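Local atomic coordinates of redox-sensing transcriptional repressor Rex (Thermoanaerobacter ethanolicus, PDB entry 3WG9), a protein that probably represses transcription, binding DNA as a homodimer and responding to changes in the cellular NADH/NAD(+) redox state. Residues H19-E24 and K31-R36; I88-G93 and D164-A169; A98-T103 and L125-V130; V202-R205 and E210-K213. All coordinates share one frame; numbering follows the deposited sequence.

Four contacts, made mostly by apolar side chains, sample the two domains of the chain and its last helix. Contacts 1, 2 and 3 are buried, contact 3 with exposed R128 at its margin. The first lies in the N-terminal winged-helix domain, the second in the Rossmann domain, their centres 37 Å apart. Contact 3 also belongs to the Rossmann domain. It meets contact 2 directly, I89 CD1 lying 3.5 Å from A100 N, because strand 85-90 leads into helix 94-102 and the helix folds back on it. Contact 4 is partly buried and joins two turns of a single helix, 195-214. Contacts 1, 3 and 4 all border the second subunit, whereas no other chain of the assembly touches contact 2.

Contact 1: H19-E24 and K31-R36; sequences HRYLEE and KRISSR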
loop_
_atom_site.group_PDB
_atom_site.type_symbol
_atom_site.label_atom_id
_atom_site.label_comp_id
_atom_site.label_asym_id
_atom_site.label_seq_id
_atom_site.Cartn_x
_atom_site.Cartn_y
_atom_site.Cartn_z
ATOM N N HIS B 19 -8.526 -4.083 12.041
ATOM C CA HIS B 19 -8.164 -3.054 13.042
ATOM C C HIS B 19 -8.613 -1.659 12.537
ATOM O O HIS B 19 -9.184 -0.834 13.257
ATOM C CB HIS B 19 -6.621 -3.087 13.176
ATOM C CG HIS B 19 -6.070 -2.173 14.219
ATOM N ND1 HIS B 19 -5.572 -0.915 13.929
ATOM C CD2 HIS B 19 -5.933 -2.334 15.556
ATOM C CE1 HIS B 19 -5.139 -0.346 15.041
ATOM N NE2 HIS B 19 -5.350 -1.185 16.046
ATOM N N ARG B 20 -8.332 -1.370 11.284
ATOM C CA ARG B 20 -8.652 -0.053 10.706
ATOM C C ARG B 20 -10.184 0.206 10.638
ATOM O O ARG B 20 -10.663 1.309 10.863
ATOM C CB ARG B 20 -8.073 -0.030 9.264
ATOM C CG ARG B 20 -8.168 1.346 8.517
ATOM C CD ARG B 20 -7.195 1.435 7.298
ATOM N NE ARG B 20 -7.130 0.223 6.492
ATOM C CZ ARG B 20 -8.035 -0.140 5.577
ATOM N NH1 ARG B 20 -9.104 0.617 5.392
ATOM N NH2 ARG B 20 -7.914 -1.270 4.853
ATOM N N TYR B 21 -10.952 -0.812 10.287
ATOM C CA TYR B 21 -12.397 -0.688 10.244
ATOM C C TYR B 21 -13.015 -0.501 11.650
ATOM O O TYR B 21 -13.848 0.396 11.812
ATOM C CB TYR B 21 -13.065 -1.833 9.486
ATOM C CG TYR B 21 -14.569 -1.704 9.439
ATOM C CD1 TYR B 21 -15.162 -0.541 8.939
ATOM C CD2 TYR B 21 -15.400 -2.720 9.897
ATOM C CE1 TYR B 21 -16.529 -0.371 8.901
ATOM C CE2 TYR B 21 -16.802 -2.563 9.853
ATOM C CZ TYR B 21 -17.351 -1.382 9.348
ATOM O OH TYR B 21 -18.715 -1.182 9.274
ATOM N N LEU B 22 -12.584 -1.296 12.635
ATOM C CA LEU B 22 -12.929 -1.129 14.054
ATOM C C LEU B 22 -12.548 0.226 14.665
ATOM O O LEU B 22 -13.252 0.756 15.547
ATOM C CB LEU B 22 -12.291 -2.240 14.885
ATOM C CG LEU B 22 -13.120 -3.531 14.757
ATOM C CD1 LEU B 22 -12.268 -4.755 15.024
ATOM C CD2 LEU B 22 -14.339 -3.504 15.665
ATOM N N GLU B 23 -11.394 0.753 14.260
ATOM C CA GLU B 23 -10.980 2.079 14.681
ATOM C C GLU B 23 -12.015 3.137 14.274
ATOM O O GLU B 23 -12.387 4.000 15.069
ATOM C CB GLU B 23 -9.577 2.387 14.121
ATOM C CG GLU B 23 -8.953 3.638 14.679
ATOM C CD GLU B 23 -7.494 3.765 14.204
ATOM O OE1 GLU B 23 -7.254 4.485 13.214
ATOM O OE2 GLU B 23 -6.610 3.089 14.753
ATOM N N GLU B 24 -12.531 3.037 13.056
ATOM C CA GLU B 24 -13.505 3.981 12.548
ATOM C C GLU B 24 -14.817 3.885 13.328
ATOM O O GLU B 24 -15.366 4.905 13.729
ATOM C CB GLU B 24 -13.708 3.734 11.063
ATOM C CG GLU B 24 -14.797 4.563 10.359
ATOM C CD GLU B 24 -14.948 4.131 8.898
ATOM O OE1 GLU B 24 -16.082 3.860 8.434
ATOM O OE2 GLU B 24 -13.902 3.991 8.224
ATOM N N LYS B 31 -20.985 0.811 19.498
ATOM C CA LYS B 31 -20.670 -0.080 20.607
ATOM C C LYS B 31 -20.410 -1.531 20.167
ATOM O O LYS B 31 -19.531 -2.202 20.719
ATOM C CB LYS B 31 -21.779 -0.053 21.689
ATOM C CG LYS B 31 -21.459 0.863 22.887
ATOM C CD LYS B 31 -20.591 2.059 22.486
ATOM C CE LYS B 31 -20.000 2.815 23.701
ATOM N NZ LYS B 31 -20.933 3.734 24.415
ATOM N N ARG B 32 -21.203 -2.020 19.220
ATOM C CA ARG B 32 -21.173 -3.429 18.881
ATOM C C ARG B 32 -21.218 -3.576 17.371
ATOM O O ARG B 32 -21.757 -2.714 16.685
ATOM C CB ARG B 32 -22.374 -4.155 19.480
ATOM C CG ARG B 32 -22.220 -4.571 20.938
ATOM C CD ARG B 32 -23.216 -5.692 21.304
ATOM N NE ARG B 32 -22.723 -7.047 21.006
ATOM C CZ ARG B 32 -21.751 -7.648 21.693
ATOM N NH1 ARG B 32 -21.145 -7.027 22.705
ATOM N NH2 ARG B 32 -21.383 -8.879 21.375
ATOM N N ILE B 33 -20.687 -4.676 16.851
ATOM C CA ILE B 33 -20.857 -4.951 15.434
ATOM C C ILE B 33 -21.129 -6.426 15.261
ATOM O O ILE B 33 -20.463 -7.256 15.865
ATOM C CB ILE B 33 -19.612 -4.509 14.574
ATOM C CG1 ILE B 33 -19.863 -4.827 13.095
ATOM C CG2 ILE B 33 -18.360 -5.162 15.082
ATOM C CD1 ILE B 33 -18.964 -4.061 12.142
ATOM N N SER B 34 -22.133 -6.740 14.454
ATOM C CA SER B 34 -22.539 -8.126 14.254
ATOM C C SER B 34 -21.569 -8.822 13.290
ATOM O O SER B 34 -20.842 -8.162 12.509
ATOM C CB SER B 34 -23.972 -8.157 13.710
ATOM O OG SER B 34 -23.999 -7.848 12.324
ATOM N N SER B 35 -21.561 -10.149 13.330
ATOM C CA SER B 35 -20.696 -10.953 12.452
ATOM C C SER B 35 -21.017 -10.718 10.978
ATOM O O SER B 35 -20.112 -10.642 10.125
ATOM C CB SER B 35 -20.902 -12.454 12.735
ATOM O OG SER B 35 -19.708 -13.001 13.258
ATOM N N ARG B 36 -22.302 -10.638 10.659
ATOM C CA ARG B 36 -22.635 -10.454 9.262
ATOM C C ARG B 36 -22.236 -9.032 8.789
ATOM O O ARG B 36 -21.730 -8.881 7.687
ATOM C CB ARG B 36 -24.097 -10.786 8.953
ATOM C CG ARG B 36 -25.088 -9.814 9.507
ATOM C CD ARG B 36 -26.453 -10.002 8.872
ATOM N NE ARG B 36 -26.359 -10.199 7.428
ATOM C CZ ARG B 36 -27.374 -10.063 6.582
ATOM N NH1 ARG B 36 -28.586 -9.726 7.021
ATOM N NH2 ARG B 36 -27.180 -10.270 5.284
#
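I33 reaches toward helix 9-27 and touches both Y21 and L22, and its two branches divide the work. From CB, the shorter branch, CG2, is wedged between the two main-chain neighbours of CA, and meets L22 CD2 at 4.4 Å. The longer branch leaves with CG1 anti to the backbone N (chi1 -180°) and stays extended to CD1 (chi2 161°), which makes CD1 the foremost atom. It lies 3.5 Å from Y21 CE2, while the next ring atoms are farther off: Y21 OH is 4.1 Å from I33 CD1 and Y21 CZ is 4.2 Å away from that same methyl. CD1 thus sits nearest the CE2 corner, at a slant to the ring, and the two side chains cross obliquely. Backbones stay well separated, with CA of L22 and CA of I33 8.9 Å apart, so side chains alone bridge the gap, and the bridging is purely apolar. Helix 35-42 closes the same cluster through L38, which touches both Y21 and I33, and helix 68-78 packs on L22. I33 is also paired by backbone hydrogen bonds with Y66 of the antiparallel strand 66-67, and S34 then N-caps helix 35-42. First helix, short strand, second helix: this order, packed round one strand isoleucine, is characteristic of the winged-helix fold, whose helix-turn-helix is predicted to bind DNA.

Contact 2: I88-G93 and D164-A169; sequences IIIGAG and DRLVRA
The torsions of I88 and I90 set two isoleucine methyls against L166. I88, directed at the helix from its CB onward, carries CG1 over the main chain (chi1 58°) and stays extended to CD1 (chi2 -177°), whereas in I90 the second torsion is bent (chi2 -54°), which brings I90 CD1 within 4.0 Å of I88 CD1. L166 answers from helix 159-168 with its CD2 branch. This is the strand-to-helix packing of a Rossmann fold: strand 85-90 lies inside the parallel sheet, and helix 159-168 is the connection of a beta-alpha-beta crossover from strand 149-152 to strand 173-176. The sheet side is evident from the residues themselves, since I88 and I90 turn to this helix while I89, between them, packs against helix 94-102 on the other face. L166 also rests on L152 of the adjoining strand and on I142 of helix 138-144, which likewise touches I88, so that the leucine is buried in a layer of aliphatic groups. Beyond I90 the chain enters the glycine-rich loop of GxGxxG type, with G91 and G93, that is predicted to bind NAD(+). There A92 N is hydrogen-bonded to D117 OD1, an aspartate that contacts NAD(+) and NADH in other structures of this protein. On the helix, R165 turns elsewhere, into salt bridges with E136 and E139. The closest approach is of methyl groups: L166 CD2 is 4.3 Å from I90 CD1 and 4.5 Å from I88 CD1, the three carbons forming a triangle.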
loop_
_atom_site.group_PDB
_atom_site.type_symbol
_atom_site.label_atom_id
_atom_site.label_comp_id
_atom_site.label_asym_id
_atom_site.label_seq_id
_atom_site.Cartn_x
_atom_site.Cartn_y
_atom_site.Cartn_z
ATOM N N ILE B 88 14.566 3.973 11.122
ATOM C CA ILE B 88 15.304 4.959 10.389
ATOM C C ILE B 88 14.757 4.961 8.992
ATOM O O ILE B 88 14.203 3.969 8.539
ATOM C CB ILE B 88 16.814 4.639 10.322
ATOM C CG1 ILE B 88 17.096 3.265 9.688
ATOM C CG2 ILE B 88 17.420 4.672 11.726
ATOM C CD1 ILE B 88 18.598 2.872 9.666
ATOM N N ILE B 89 14.933 6.077 8.299
ATOM C CA ILE B 89 14.571 6.151 6.876
ATOM C C ILE B 89 15.832 6.380 6.119
ATOM O O ILE B 89 16.641 7.270 6.502
ATOM C CB ILE B 89 13.615 7.372 6.701
ATOM C CG1 ILE B 89 12.284 7.003 7.347
ATOM C CG2 ILE B 89 13.379 7.722 5.221
ATOM C CD1 ILE B 89 11.222 8.131 7.323
ATOM N N ILE B 90 15.998 5.636 5.024
ATOM C CA ILE B 90 17.096 5.829 4.108
ATOM C C ILE B 90 16.520 6.543 2.855
ATOM O O ILE B 90 15.594 6.024 2.175
ATOM C CB ILE B 90 17.742 4.525 3.637
ATOM C CG1 ILE B 90 18.011 3.523 4.783
ATOM C CG2 ILE B 90 19.032 4.859 2.797
ATOM C CD1 ILE B 90 18.814 4.149 5.905
ATOM N N GLY B 91 17.026 7.744 2.604
ATOM C CA GLY B 91 16.531 8.590 1.464
ATOM C C GLY B 91 15.867 9.841 2.028
ATOM O O GLY B 91 14.863 9.733 2.742
ATOM N N ALA B 92 16.452 11.016 1.799
ATOM C CA ALA B 92 15.874 12.251 2.304
ATOM C C ALA B 92 15.220 13.106 1.218
ATOM O O ALA B 92 14.906 14.235 1.501
ATOM C CB ALA B 92 16.909 13.117 3.059
ATOM N N GLY B 93 14.944 12.531 0.051
ATOM C CA GLY B 93 14.056 13.147 -0.971
ATOM C C GLY B 93 12.594 13.212 -0.586
ATOM O O GLY B 93 12.212 12.941 0.562
ATOM N N ASP B 164 21.698 -4.669 1.931
ATOM C CA ASP B 164 22.739 -5.580 2.484
ATOM C C ASP B 164 23.466 -4.971 3.676
ATOM O O ASP B 164 23.790 -5.686 4.615
ATOM C CB ASP B 164 23.793 -5.931 1.417
ATOM C CG ASP B 164 23.246 -6.835 0.309
ATOM O OD1 ASP B 164 22.175 -7.456 0.494
ATOM O OD2 ASP B 164 23.910 -6.946 -0.746
ATOM N N ARG B 165 23.739 -3.669 3.619
ATOM C CA ARG B 165 24.400 -2.963 4.697
ATOM C C ARG B 165 23.514 -2.988 5.929
ATOM O O ARG B 165 24.020 -3.146 7.056
ATOM C CB ARG B 165 24.629 -1.474 4.355
ATOM C CG ARG B 165 25.554 -1.245 3.160
ATOM C CD ARG B 165 25.690 0.236 3.052
ATOM N NE ARG B 165 26.578 0.738 4.089
ATOM C CZ ARG B 165 27.179 1.895 3.965
ATOM N NH1 ARG B 165 26.904 2.612 2.869
ATOM N NH2 ARG B 165 28.043 2.308 4.884
ATOM N N LEU B 166 22.211 -2.708 5.745
ATOM C CA LEU B 166 21.333 -2.698 6.968
ATOM C C LEU B 166 21.281 -4.063 7.602
ATOM O O LEU B 166 21.294 -4.215 8.827
ATOM C CB LEU B 166 19.875 -2.268 6.663
ATOM C CG LEU B 166 19.702 -0.965 5.904
ATOM C CD1 LEU B 166 18.208 -0.668 5.686
ATOM C CD2 LEU B 166 20.351 0.203 6.566
ATOM N N VAL B 167 21.182 -5.087 6.765
ATOM C CA VAL B 167 21.198 -6.474 7.246
ATOM C C VAL B 167 22.490 -6.837 8.012
ATOM O O VAL B 167 22.441 -7.362 9.138
ATOM C CB VAL B 167 20.963 -7.446 6.044
ATOM C CG1 VAL B 167 21.292 -8.877 6.402
ATOM C CG2 VAL B 167 19.480 -7.321 5.523
ATOM N N ARG B 168 23.652 -6.517 7.467
ATOM C CA ARG B 168 24.866 -6.926 8.197
ATOM C C ARG B 168 25.031 -6.104 9.482
ATOM O O ARG B 168 25.693 -6.564 10.413
ATOM C CB ARG B 168 26.111 -6.807 7.326
ATOM C CG ARG B 168 26.546 -5.409 7.053
ATOM C CD ARG B 168 27.781 -5.415 6.137
ATOM N NE ARG B 168 28.148 -4.042 5.844
ATOM C CZ ARG B 168 28.854 -3.680 4.772
ATOM N NH1 ARG B 168 29.294 -4.599 3.928
ATOM N NH2 ARG B 168 29.186 -2.416 4.583
ATOM N N ALA B 169 24.374 -4.926 9.574
ATOM C CA ALA B 169 24.436 -4.175 10.819
ATOM C C ALA B 169 23.450 -4.667 11.861
ATOM O O ALA B 169 23.428 -4.134 12.980
ATOM C CB ALA B 169 24.285 -2.664 10.595
#

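Contact 3: A98-T103 and L125-V130; sequences AIANYT and LKIRDV. With SO4 (sulfate ion), chain E.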
loop_
_atom_site.group_PDB
_atom_site.type_symbol
_atom_site.label_atom_id
_atom_site.label_comp_id
_atom_site.label_asym_id
_atom_site.label_seq_id
_atom_site.Cartn_x
_atom_site.Cartn_y
_atom_site.Cartn_z
ATOM N N ALA B 98 7.984 12.348 3.019
ATOM C CA ALA B 98 6.517 12.087 3.145
ATOM C C ALA B 98 6.306 10.937 4.113
ATOM O O ALA B 98 5.310 10.884 4.870
ATOM C CB ALA B 98 5.915 11.705 1.786
ATOM N N ILE B 99 7.190 9.935 4.005
ATOM C CA ILE B 99 7.066 8.801 4.929
ATOM C C ILE B 99 7.434 9.230 6.342
ATOM O O ILE B 99 6.782 8.826 7.318
ATOM C CB ILE B 99 7.859 7.574 4.464
ATOM C CG1 ILE B 99 7.333 7.122 3.109
ATOM C CG2 ILE B 99 7.732 6.396 5.528
ATOM C CD1 ILE B 99 5.782 6.988 3.021
ATOM N N ALA B 100 8.438 10.100 6.478
ATOM C CA ALA B 100 8.742 10.659 7.771
ATOM C C ALA B 100 7.504 11.365 8.350
ATOM O O ALA B 100 7.147 11.136 9.510
ATOM C CB ALA B 100 9.949 11.608 7.685
ATOM N N ASN B 101 6.814 12.172 7.540
ATOM C CA ASN B 101 5.546 12.823 7.953
ATOM C C ASN B 101 4.453 11.785 8.302
ATOM O O ASN B 101 3.762 11.914 9.305
ATOM C CB ASN B 101 5.014 13.808 6.868
ATOM C CG ASN B 101 6.013 14.939 6.487
ATOM O OD1 ASN B 101 5.904 15.560 5.384
ATOM N ND2 ASN B 101 6.948 15.246 7.394
ATOM N N TYR B 102 4.310 10.735 7.497
ATOM C CA TYR B 102 3.272 9.721 7.740
ATOM C C TYR B 102 3.495 8.954 9.073
ATOM O O TYR B 102 2.560 8.726 9.851
ATOM C CB TYR B 102 3.215 8.742 6.548
ATOM C CG TYR B 102 2.141 7.695 6.678
ATOM C CD1 TYR B 102 0.859 7.961 6.211
ATOM C CD2 TYR B 102 2.404 6.425 7.264
ATOM C CE1 TYR B 102 -0.185 7.011 6.370
ATOM C CE2 TYR B 102 1.376 5.451 7.400
ATOM C CZ TYR B 102 0.077 5.772 6.949
ATOM O OH TYR B 102 -0.995 4.899 7.027
ATOM N N THR B 103 4.743 8.586 9.350
ATOM C CA THR B 103 5.062 7.779 10.527
ATOM C C THR B 103 5.258 8.472 11.888
ATOM O O THR B 103 5.575 7.777 12.854
ATOM C CB THR B 103 6.201 6.750 10.271
ATOM O OG1 THR B 103 7.432 7.407 9.985
ATOM C CG2 THR B 103 5.853 5.800 9.126
ATOM N N LEU B 125 20.731 18.854 7.896
ATOM C CA LEU B 125 19.329 19.283 7.867
ATOM C C LEU B 125 18.623 18.679 9.052
ATOM O O LEU B 125 19.096 17.669 9.594
ATOM C CB LEU B 125 18.589 18.820 6.588
ATOM C CG LEU B 125 17.045 18.948 6.437
ATOM C CD1 LEU B 125 16.468 20.294 5.886
ATOM C CD2 LEU B 125 16.446 17.854 5.585
ATOM N N LYS B 126 17.422 19.193 9.322
ATOM C CA LYS B 126 16.446 18.529 10.153
ATOM C C LYS B 126 15.157 18.304 9.380
ATOM O O LYS B 126 14.806 19.060 8.486
ATOM C CB LYS B 126 16.126 19.355 11.403
ATOM C CG LYS B 126 17.345 19.741 12.246
ATOM C CD LYS B 126 18.014 18.557 12.932
ATOM C CE LYS B 126 19.138 19.020 13.863
ATOM N NZ LYS B 126 18.656 19.501 15.194
ATOM N N ILE B 127 14.413 17.298 9.795
ATOM C CA ILE B 127 13.124 16.992 9.234
ATOM C C ILE B 127 12.359 16.503 10.434
ATOM O O ILE B 127 12.758 15.518 11.074
ATOM C CB ILE B 127 13.235 15.873 8.173
ATOM C CG1 ILE B 127 13.811 16.454 6.880
ATOM C CG2 ILE B 127 11.874 15.085 7.981
ATOM C CD1 ILE B 127 13.951 15.438 5.751
ATOM N N ARG B 128 11.308 17.223 10.820
ATOM C CA ARG B 128 10.454 16.669 11.849
ATOM C C ARG B 128 11.329 16.625 13.103
ATOM O O ARG B 128 11.143 15.792 14.005
ATOM C CB ARG B 128 10.013 15.275 11.368
ATOM C CG ARG B 128 9.254 14.411 12.330
ATOM C CD ARG B 128 7.792 14.366 11.922
ATOM N NE ARG B 128 6.960 15.231 12.755
ATOM C CZ ARG B 128 6.717 15.021 14.049
ATOM N NH1 ARG B 128 7.262 13.982 14.689
ATOM N NH2 ARG B 128 5.930 15.858 14.710
ATOM N N ASP B 129 12.283 17.555 13.162
ATOM C CA ASP B 129 13.307 17.536 14.204
ATOM C C ASP B 129 14.092 16.226 14.222
ATOM O O ASP B 129 14.251 15.594 15.261
ATOM C CB ASP B 129 12.677 17.793 15.580
ATOM C CG ASP B 129 13.237 19.037 16.252
ATOM O OD1 ASP B 129 14.459 19.298 16.099
ATOM O OD2 ASP B 129 12.461 19.746 16.946
ATOM N N VAL B 130 14.555 15.804 13.054
ATOM C CA VAL B 130 15.318 14.560 12.931
ATOM C C VAL B 130 16.461 14.904 11.994
ATOM O O VAL B 130 16.256 15.458 10.899
ATOM C CB VAL B 130 14.425 13.421 12.345
ATOM C CG1 VAL B 130 15.255 12.221 11.976
ATOM C CG2 VAL B 130 13.370 13.023 13.342
HETATM S S SO4 E . -4.270 4.509 6.692
HETATM O O1 SO4 E . -3.207 5.521 6.575
HETATM O O2 SO4 E . -5.317 4.643 5.648
HETATM O O3 SO4 E . -3.618 3.206 6.545
HETATM O O4 SO4 E . -4.899 4.541 8.022
#
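A100 and I127 meet methyl to methyl, A100 CB lying 4.0 Å from I127 CG2. The alanine CB points at the loop, and the isoleucine CB points back; with CG2 anti to the backbone N of I127, it is this branch that fronts the helix. R128 approaches the same helix turn differently. Its chain starts with CG anti to the backbone N (chi1 173°), then bends at chi2 and chi3, so that the aliphatic CD comes alongside the backbone, 4.1 Å from A100 O. This is a van der Waals approach; the R128 side chain also touches S104 and K107. R128 and D129 both have positive phi and form a tight turn, closed by the bond from I127 N to V130 O at 2.8 Å. Y102 leaves the helix on another side. Sulfate O1 lies in the plane of its ring, at the hydroxyl edge, but the modelled separation of 2.3 Å between Y102 OH and sulfate O1 is very short and its detail doubtful. The ion, probably from the crystallisation liquor, is also hydrogen-bonded to H194 ND1 and S196 OG of the second subunit; Y102 itself contacts NAD(+) in another structure. Within the Rossmann domain, helix 94-102 and the loop leading to strand 132-134 meet over strand 110-117: A100 touches L112, I127 touches I115, and V130 touches both, while I99 touches W175 of strand 173-176.

Contact 4: V202-R205 and E210-K213; sequences VSYR and ELFK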
loop_
_atom_site.group_PDB
_atom_site.type_symbol
_atom_site.label_atom_id
_atom_site.label_comp_id
_atom_site.label_asym_id
_atom_site.label_seq_id
_atom_site.Cartn_x
_atom_site.Cartn_y
_atom_site.Cartn_z
ATOM N N VAL B 202 -7.586 0.389 -10.082
ATOM C CA VAL B 202 -8.377 1.451 -10.648
ATOM C C VAL B 202 -8.432 1.161 -12.181
ATOM O O VAL B 202 -9.480 1.300 -12.795
ATOM C CB VAL B 202 -7.711 2.833 -10.383
ATOM C CG1 VAL B 202 -8.423 3.964 -11.153
ATOM C CG2 VAL B 202 -7.620 3.072 -8.867
ATOM N N SER B 203 -7.326 0.797 -12.816
ATOM C CA SER B 203 -7.426 0.441 -14.240
ATOM C C SER B 203 -8.424 -0.724 -14.422
ATOM O O SER B 203 -9.188 -0.773 -15.415
ATOM C CB SER B 203 -6.058 0.130 -14.840
ATOM O OG SER B 203 -5.288 -0.670 -13.961
ATOM N N TYR B 204 -8.401 -1.666 -13.483
ATOM C CA TYR B 204 -9.296 -2.805 -13.599
ATOM C C TYR B 204 -10.747 -2.367 -13.596
ATOM O O TYR B 204 -11.548 -2.757 -14.487
ATOM C CB TYR B 204 -9.011 -3.868 -12.547
ATOM C CG TYR B 204 -10.061 -4.965 -12.620
ATOM C CD1 TYR B 204 -9.766 -6.222 -13.133
ATOM C CD2 TYR B 204 -11.334 -4.740 -12.140
ATOM C CE1 TYR B 204 -10.767 -7.230 -13.196
ATOM C CE2 TYR B 204 -12.327 -5.711 -12.203
ATOM C CZ TYR B 204 -12.031 -6.953 -12.711
ATOM O OH TYR B 204 -13.046 -7.910 -12.721
ATOM N N ARG B 205 -11.068 -1.452 -12.686
ATOM C CA ARG B 205 -12.453 -1.051 -12.517
ATOM C C ARG B 205 -12.962 -0.115 -13.583
ATOM O O ARG B 205 -14.160 -0.166 -13.915
ATOM C CB ARG B 205 -12.683 -0.429 -11.137
ATOM C CG ARG B 205 -12.671 -1.478 -10.045
ATOM C CD ARG B 205 -12.837 -0.811 -8.674
ATOM N NE ARG B 205 -11.507 -0.576 -8.118
ATOM C CZ ARG B 205 -11.322 -0.022 -6.923
ATOM N NH1 ARG B 205 -12.401 0.330 -6.209
ATOM N NH2 ARG B 205 -10.101 0.147 -6.439
ATOM N N GLU B 210 -16.654 -3.062 -19.847
ATOM C CA GLU B 210 -16.139 -3.437 -21.134
ATOM C C GLU B 210 -15.681 -4.894 -21.169
ATOM O O GLU B 210 -16.100 -5.661 -22.045
ATOM C CB GLU B 210 -15.036 -2.485 -21.567
ATOM C CG GLU B 210 -14.842 -2.423 -23.075
ATOM C CD GLU B 210 -13.413 -2.073 -23.488
ATOM O OE1 GLU B 210 -12.448 -2.481 -22.786
ATOM O OE2 GLU B 210 -13.243 -1.423 -24.548
ATOM N N LEU B 211 -14.830 -5.291 -20.238
ATOM C CA LEU B 211 -14.235 -6.622 -20.251
ATOM C C LEU B 211 -15.302 -7.710 -20.329
ATOM O O LEU B 211 -15.115 -8.714 -21.016
ATOM C CB LEU B 211 -13.395 -6.839 -18.995
ATOM C CG LEU B 211 -12.726 -8.168 -18.650
ATOM C CD1 LEU B 211 -11.698 -8.572 -19.720
ATOM C CD2 LEU B 211 -12.053 -8.104 -17.225
ATOM N N PHE B 212 -16.376 -7.543 -19.566
ATOM C CA PHE B 212 -17.462 -8.513 -19.550
ATOM C C PHE B 212 -18.506 -8.275 -20.639
ATOM O O PHE B 212 -19.444 -9.044 -20.731
ATOM C CB PHE B 212 -18.140 -8.553 -18.178
ATOM C CG PHE B 212 -17.334 -9.244 -17.158
ATOM C CD1 PHE B 212 -17.419 -10.615 -17.006
ATOM C CD2 PHE B 212 -16.388 -8.542 -16.408
ATOM C CE1 PHE B 212 -16.621 -11.269 -16.087
ATOM C CE2 PHE B 212 -15.599 -9.183 -15.481
ATOM C CZ PHE B 212 -15.708 -10.543 -15.295
ATOM N N LYS B 213 -18.404 -7.168 -21.368
ATOM C CA LYS B 213 -19.209 -6.909 -22.555
ATOM C C LYS B 213 -18.436 -7.516 -23.734
ATOM O O LYS B 213 -19.003 -8.219 -24.562
ATOM C CB LYS B 213 -19.328 -5.403 -22.805
ATOM C CG LYS B 213 -20.679 -4.715 -22.605
ATOM C CD LYS B 213 -20.590 -3.293 -23.198
ATOM C CE LYS B 213 -19.425 -2.500 -22.555
ATOM N NZ LYS B 213 -18.477 -1.746 -23.469
#
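Two segments of one helix, 195-214, about two helical turns apart, carry this contact, in which Y204 extends along the helix surface to L211 and F212, seven and eight residues on. CG of Y204 is anti to the backbone N (chi1 174°), and the ring crosses much of the gap between the CA atoms of Y204 and L211, which are 9.1 Å apart. L211 CD2 comes obliquely to the ring, 4.3 Å from Y204 CE1. Farther out, Y204 OH lies 4.0 Å from F212 CE2, in the plane of the phenylalanine ring and at its edge, a van der Waals approach, not a hydrogen bond. The polar partner of that hydroxyl is E208 OE2, on the turn between. In Rex proteins this C-terminal helix is domain-swapped, and the geometry here agrees: V7 of the second subunit packs against both Y204 and F212, S203 OG is hydrogen-bonded to L79 O of that subunit, and R205 pairs with its E191. The charged flank continues at E210, whose OE1 makes salt bridges with K214 and with K83 of the second subunit.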